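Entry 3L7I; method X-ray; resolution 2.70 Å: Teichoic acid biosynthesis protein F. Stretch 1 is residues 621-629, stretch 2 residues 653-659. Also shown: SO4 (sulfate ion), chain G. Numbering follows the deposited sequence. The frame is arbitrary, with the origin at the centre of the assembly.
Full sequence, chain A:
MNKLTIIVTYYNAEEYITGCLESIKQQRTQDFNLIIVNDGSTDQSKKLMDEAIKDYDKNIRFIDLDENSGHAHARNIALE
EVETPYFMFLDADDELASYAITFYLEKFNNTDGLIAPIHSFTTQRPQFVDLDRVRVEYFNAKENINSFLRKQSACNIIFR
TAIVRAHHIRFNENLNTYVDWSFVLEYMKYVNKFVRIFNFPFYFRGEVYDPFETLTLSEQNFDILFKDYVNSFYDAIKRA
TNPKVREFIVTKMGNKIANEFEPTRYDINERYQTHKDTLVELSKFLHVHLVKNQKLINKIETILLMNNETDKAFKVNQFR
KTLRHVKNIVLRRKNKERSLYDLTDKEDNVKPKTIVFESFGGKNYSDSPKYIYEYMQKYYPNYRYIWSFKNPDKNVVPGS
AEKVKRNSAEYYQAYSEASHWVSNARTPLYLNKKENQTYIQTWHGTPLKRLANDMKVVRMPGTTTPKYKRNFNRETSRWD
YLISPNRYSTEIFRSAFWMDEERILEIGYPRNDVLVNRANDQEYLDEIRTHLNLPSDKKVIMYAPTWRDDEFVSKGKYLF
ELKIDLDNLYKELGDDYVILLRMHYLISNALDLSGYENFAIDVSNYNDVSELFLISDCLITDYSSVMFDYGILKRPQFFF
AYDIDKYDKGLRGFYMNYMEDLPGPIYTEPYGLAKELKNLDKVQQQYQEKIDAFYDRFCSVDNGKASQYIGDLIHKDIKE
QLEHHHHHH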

ATOM      1  N   THR A 621      58.729 -11.482  -8.036  1.00 56.55           N
ATOM      2  CA  THR A 621      57.403 -11.576  -7.465  1.00 56.70           C
ATOM      3  C   THR A 621      57.417 -12.597  -6.317  1.00 57.77           C
ATOM      4  O   THR A 621      58.494 -12.984  -5.855  1.00 58.36           O
ATOM      5  CB  THR A 621      56.403 -11.920  -8.555  1.00 56.44           C
ATOM      6  OG1 THR A 621      55.085 -11.782  -8.032  1.00 56.76           O
ATOM      7  CG2 THR A 621      56.623 -13.345  -9.060  1.00 57.01           C
ATOM      8  N   ASP A 622      56.247 -12.999  -5.821  1.00 58.30           N
ATOM      9  CA  ASP A 622      56.198 -14.058  -4.817  1.00 59.62           C
ATOM     10  C   ASP A 622      55.078 -15.061  -5.044  1.00 60.31           C
ATOM     11  O   ASP A 622      55.338 -16.155  -5.535  1.00 60.80           O
ATOM     12  CB  ASP A 622      56.150 -13.495  -3.398  1.00 60.41           C
ATOM     13  CG  ASP A 622      55.206 -12.344  -3.269  1.00 60.02           C
ATOM     14  OD1 ASP A 622      55.687 -11.232  -3.008  1.00 59.69           O
ATOM     15  OD2 ASP A 622      53.981 -12.533  -3.429  1.00 60.28           O
ATOM     16  N   TYR A 623      53.844 -14.695  -4.680  1.00 60.61           N
ATOM     17  CA  TYR A 623      52.675 -15.539  -4.905  1.00 61.50           C
ATOM     18  C   TYR A 623      51.697 -14.797  -5.790  1.00 60.84           C
ATOM     19  O   TYR A 623      50.736 -14.213  -5.315  1.00 61.32           O
ATOM     20  CB  TYR A 623      51.986 -15.861  -3.576  1.00 63.12           C
ATOM     21  CG  TYR A 623      52.957 -15.964  -2.454  1.00 63.80           C
ATOM     22  CD1 TYR A 623      52.973 -15.016  -1.441  1.00 64.10           C
ATOM     23  CD2 TYR A 623      53.909 -16.991  -2.433  1.00 64.39           C
ATOM     24  CE1 TYR A 623      53.900 -15.097  -0.415  1.00 65.01           C
ATOM     25  CE2 TYR A 623      54.841 -17.081  -1.421  1.00 65.30           C
ATOM     26  CZ  TYR A 623      54.838 -16.135  -0.408  1.00 65.61           C
ATOM     27  OH  TYR A 623      55.765 -16.221   0.612  1.00 66.82           O
ATOM     28  N   SER A 624      51.910 -14.806  -7.089  1.00 60.01           N
ATOM     29  CA  SER A 624      51.030 -14.022  -7.922  1.00 59.62           C
ATOM     30  C   SER A 624      50.815 -14.682  -9.250  1.00 59.74           C
ATOM     31  O   SER A 624      51.732 -15.266  -9.827  1.00 59.48           O
ATOM     32  CB  SER A 624      51.602 -12.625  -8.127  1.00 58.44           C
ATOM     33  OG  SER A 624      50.773 -11.882  -8.997  1.00 58.32           O
ATOM     34  N   SER A 625      49.590 -14.570  -9.728  1.00 60.40           N
ATOM     35  CA  SER A 625      49.219 -15.047 -11.040  1.00 60.83           C
ATOM     36  C   SER A 625      49.940 -14.288 -12.164  1.00 59.77           C
ATOM     37  O   SER A 625      49.846 -14.687 -13.326  1.00 60.22           O
ATOM     38  CB  SER A 625      47.702 -14.927 -11.209  1.00 62.06           C
ATOM     39  OG  SER A 625      47.355 -14.668 -12.558  1.00 62.25           O
ATOM     40  N   VAL A 626      50.634 -13.196 -11.842  1.00 58.65           N
ATOM     41  CA  VAL A 626      51.422 -12.523 -12.872  1.00 57.90           C
ATOM     42  C   VAL A 626      52.562 -13.372 -13.408  1.00 57.81           C
ATOM     43  O   VAL A 626      52.964 -13.208 -14.548  1.00 57.81           O
ATOM     44  CB  VAL A 626      52.033 -11.151 -12.445  1.00 56.96           C
ATOM     45  CG1 VAL A 626      50.959 -10.105 -12.285  1.00 57.28           C
ATOM     46  CG2 VAL A 626      52.907 -11.298 -11.191  1.00 56.57           C
ATOM     47  N   MET A 627      53.112 -14.264 -12.605  1.00 58.00           N
ATOM     48  CA  MET A 627      54.215 -15.054 -13.128  1.00 58.22           C
ATOM     49  C   MET A 627      53.786 -15.827 -14.384  1.00 59.19           C
ATOM     50  O   MET A 627      54.601 -16.093 -15.270  1.00 59.45           O
ATOM     51  CB  MET A 627      54.759 -15.998 -12.065  1.00 58.72           C
ATOM     52  CG  MET A 627      53.708 -16.869 -11.448  1.00 59.74           C
ATOM     53  SD  MET A 627      54.474 -18.160 -10.474  1.00 60.85           S
ATOM     54  CE  MET A 627      53.025 -19.083  -9.938  1.00 62.36           C
ATOM     55  N   PHE A 628      52.505 -16.175 -14.463  1.00 59.99           N
ATOM     56  CA  PHE A 628      52.029 -16.984 -15.565  1.00 61.27           C
ATOM     57  C   PHE A 628      51.926 -16.133 -16.813  1.00 61.18           C
ATOM     58  O   PHE A 628      51.929 -16.657 -17.925  1.00 62.26           O
ATOM     59  CB  PHE A 628      50.663 -17.602 -15.265  1.00 62.49           C
ATOM     60  CG  PHE A 628      50.662 -18.577 -14.128  1.00 63.10           C
ATOM     61  CD1 PHE A 628      51.399 -19.739 -14.194  1.00 63.94           C
ATOM     62  CD2 PHE A 628      49.903 -18.344 -13.005  1.00 63.16           C
ATOM     63  CE1 PHE A 628      51.391 -20.637 -13.162  1.00 64.80           C
ATOM     64  CE2 PHE A 628      49.891 -19.247 -11.969  1.00 64.04           C
ATOM     65  CZ  PHE A 628      50.635 -20.391 -12.049  1.00 64.86           C
ATOM     66  N   ASP A 629      51.806 -14.824 -16.637  1.00 60.19           N
ATOM     67  CA  ASP A 629      51.714 -13.923 -17.773  1.00 60.32           C
ATOM     68  C   ASP A 629      53.105 -13.660 -18.301  1.00 59.85           C
ATOM     69  O   ASP A 629      53.405 -13.878 -19.483  1.00 60.74           O
ATOM     70  CB  ASP A 629      51.099 -12.590 -17.355  1.00 59.73           C
ATOM     71  CG  ASP A 629      49.648 -12.719 -16.941  1.00 60.56           C
ATOM     72  OD1 ASP A 629      49.316 -12.253 -15.827  1.00 60.06           O
ATOM     73  OD2 ASP A 629      48.842 -13.285 -17.725  1.00 61.95           O
ATOM     74  N   GLY A 653      47.178 -24.987  -0.444  1.00102.28           N
ATOM     75  CA  GLY A 653      46.201 -23.994  -0.852  1.00 99.12           C
ATOM     76  C   GLY A 653      46.682 -23.299  -2.115  1.00 96.85           C
ATOM     77  O   GLY A 653      46.286 -22.165  -2.412  1.00 93.40           O
ATOM     78  N   PHE A 654      47.567 -23.993  -2.832  1.00 72.49           N
ATOM     79  CA  PHE A 654      48.050 -23.617  -4.154  1.00 72.11           C
ATOM     80  C   PHE A 654      47.770 -24.799  -5.062  1.00 74.27           C
ATOM     81  O   PHE A 654      47.857 -25.945  -4.633  1.00 76.64           O
ATOM     82  CB  PHE A 654      49.556 -23.397  -4.113  1.00 72.86           C
ATOM     83  CG  PHE A 654      49.968 -22.032  -3.628  1.00 70.60           C
ATOM     84  CD1 PHE A 654      49.032 -21.134  -3.140  1.00 68.23           C
ATOM     85  CD2 PHE A 654      51.306 -21.662  -3.635  1.00 71.03           C
ATOM     86  CE1 PHE A 654      49.426 -19.876  -2.689  1.00 66.34           C
ATOM     87  CE2 PHE A 654      51.703 -20.425  -3.182  1.00 69.14           C
ATOM     88  CZ  PHE A 654      50.756 -19.526  -2.711  1.00 66.80           C
ATOM     89  N   TYR A 655      47.438 -24.536  -6.319  1.00 73.64           N
ATOM     90  CA  TYR A 655      47.121 -25.626  -7.229  1.00 75.79           C
ATOM     91  C   TYR A 655      48.387 -26.282  -7.720  1.00 78.22           C
ATOM     92  O   TYR A 655      48.402 -27.476  -8.031  1.00 80.86           O
ATOM     93  CB  TYR A 655      46.332 -25.143  -8.430  1.00 74.51           C
ATOM     94  CG  TYR A 655      44.933 -24.679  -8.116  1.00 72.52           C
ATOM     95  CD1 TYR A 655      43.933 -25.582  -7.770  1.00 73.60           C
ATOM     96  CD2 TYR A 655      44.598 -23.330  -8.206  1.00 69.66           C
ATOM     97  CE1 TYR A 655      42.652 -25.153  -7.508  1.00 71.86           C
ATOM     98  CE2 TYR A 655      43.324 -22.903  -7.948  1.00 67.96           C
ATOM     99  CZ  TYR A 655      42.363 -23.816  -7.599  1.00 69.05           C
ATOM    100  OH  TYR A 655      41.106 -23.350  -7.344  1.00 67.37           O
ATOM    101  N   MET A 656      49.454 -25.502  -7.795  1.00 77.46           N
ATOM    102  CA  MET A 656      50.703 -26.050  -8.276  1.00 79.75           C
ATOM    103  C   MET A 656      51.687 -26.341  -7.152  1.00 80.94           C
ATOM    104  O   MET A 656      51.513 -25.903  -6.009  1.00 79.67           O
ATOM    105  CB  MET A 656      51.329 -25.123  -9.297  1.00 78.64           C
ATOM    106  CG  MET A 656      51.587 -23.749  -8.772  1.00 75.92           C
ATOM    107  SD  MET A 656      53.141 -23.151  -9.454  1.00 76.30           S
ATOM    108  CE  MET A 656      52.967 -23.662 -11.159  1.00 77.77           C
ATOM    109  N   ASN A 657      52.716 -27.110  -7.480  1.00 88.20           N
ATOM    110  CA  ASN A 657      53.730 -27.412  -6.497  1.00 88.72           C
ATOM    111  C   ASN A 657      54.816 -26.341  -6.485  1.00 85.27           C
ATOM    112  O   ASN A 657      55.840 -26.456  -7.157  1.00 86.52           O
ATOM    113  CB  ASN A 657      54.303 -28.806  -6.700  1.00 94.07           C
ATOM    114  CG  ASN A 657      55.019 -29.300  -5.470  1.00 95.25           C
ATOM    115  OD1 ASN A 657      55.560 -28.501  -4.698  1.00 92.07           O
ATOM    116  ND2 ASN A 657      55.021 -30.615  -5.265  1.00100.08           N
ATOM    117  N   TYR A 658      54.550 -25.296  -5.706  1.00 81.14           N
ATOM    118  CA  TYR A 658      55.391 -24.103  -5.605  1.00 79.50           C
ATOM    119  C   TYR A 658      56.858 -24.382  -5.290  1.00 81.49           C
ATOM    120  O   TYR A 658      57.760 -23.736  -5.839  1.00 81.17           O
ATOM    121  CB  TYR A 658      54.840 -23.216  -4.501  1.00 77.15           C
ATOM    122  CG  TYR A 658      55.417 -21.823  -4.430  1.00 75.04           C
ATOM    123  CD1 TYR A 658      54.801 -20.771  -5.083  1.00 72.54           C
ATOM    124  CD2 TYR A 658      56.546 -21.557  -3.677  1.00 75.65           C
ATOM    125  CE1 TYR A 658      55.299 -19.493  -5.010  1.00 70.72           C
ATOM    126  CE2 TYR A 658      57.067 -20.276  -3.596  1.00 73.83           C
ATOM    127  CZ  TYR A 658      56.432 -19.239  -4.265  1.00 71.36           C
ATOM    128  OH  TYR A 658      56.929 -17.950  -4.193  1.00 69.65           O
ATOM    129  N   MET A 659      57.088 -25.325  -4.381  1.00 86.21           N
ATOM    130  CA  MET A 659      58.427 -25.631  -3.946  1.00 87.62           C
ATOM    131  C   MET A 659      59.287 -26.103  -5.098  1.00 90.16           C
ATOM    132  O   MET A 659      60.509 -25.986  -5.057  1.00 90.49           O
ATOM    133  CB  MET A 659      58.390 -26.678  -2.844  1.00 90.56           C
ATOM    134  CG  MET A 659      58.979 -26.184  -1.548  1.00 88.97           C
ATOM    135  SD  MET A 659      58.528 -24.477  -1.247  1.00 83.59           S
ATOM    136  CE  MET A 659      57.560 -24.644   0.255  1.00 83.79           C
TER
HETATM  137  S   SO4 G 732      47.052 -13.041  -7.395  1.00 92.36           S
HETATM  138  O1  SO4 G 732      47.178 -11.729  -6.744  1.00 92.36           O
HETATM  139  O2  SO4 G 732      47.525 -14.084  -6.479  1.00 92.36           O
HETATM  140  O3  SO4 G 732      45.655 -13.305  -7.740  1.00 92.36           O
HETATM  141  O4  SO4 G 732      47.855 -13.049  -8.617  1.00 92.36           O

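The contact between the two stretches is small, burying 270 Å² in total, and it is built chiefly on Tyr-658, Tyr-623 and Met-656. Tyr-658 gives up the most surface. Its CA-to-CB bond points toward the first stretch, chi1 is in the t well, and the hydroxyl donates a hydrogen bond to a main-chain carbonyl, Tyr-658 OH to Asp-622 O at 2.7 Å. This is the one hydrogen bond across the contact. The carbonyl oxygen lies at the edge of the Tyr-658 ring, near its plane, as suits a phenol donor. Within its own stretch, OD2 of Asp-622 accepts from Tyr-623 N at 2.5 Å, and both carboxylate oxygens are bonded elsewhere in the structure as well.

The CA-to-CB bond of Tyr-623 points sideways to the second stretch, and its chi1 of -33° lies between wells. Its ring packs beside that of Tyr-658, with CD2 of Tyr-623 3.8 Å from CZ of Tyr-658. The ring centroids are 5.7 Å apart and the planes are inclined at 47°, an oblique arrangement. Tyr-623 also meets Phe-654, whose CZ comes within 4.0 Å of Tyr-623 CB; one tyrosine thus touches two aromatic side chains of the second stretch.

Met-656 forms a separate, wholly apolar patch with the helical residues. Its SD lies 4.1 Å from Met-627 CE, while its CE approaches Phe-628 CE1 at 4.0 Å, at the edge of the phenylalanine ring. The CA-to-CB bonds of these two consecutive helical residues both point toward the second stretch, and Met-656 touches both side chains.

Between these two sites in sequence, Ser-624 and Ser-625 stay clear of the second stretch. Ser-624 OG caps the helix by accepting from Val-626 N at 3.1 Å, and Ser-625 N donates to sulfate O4 at 2.6 Å.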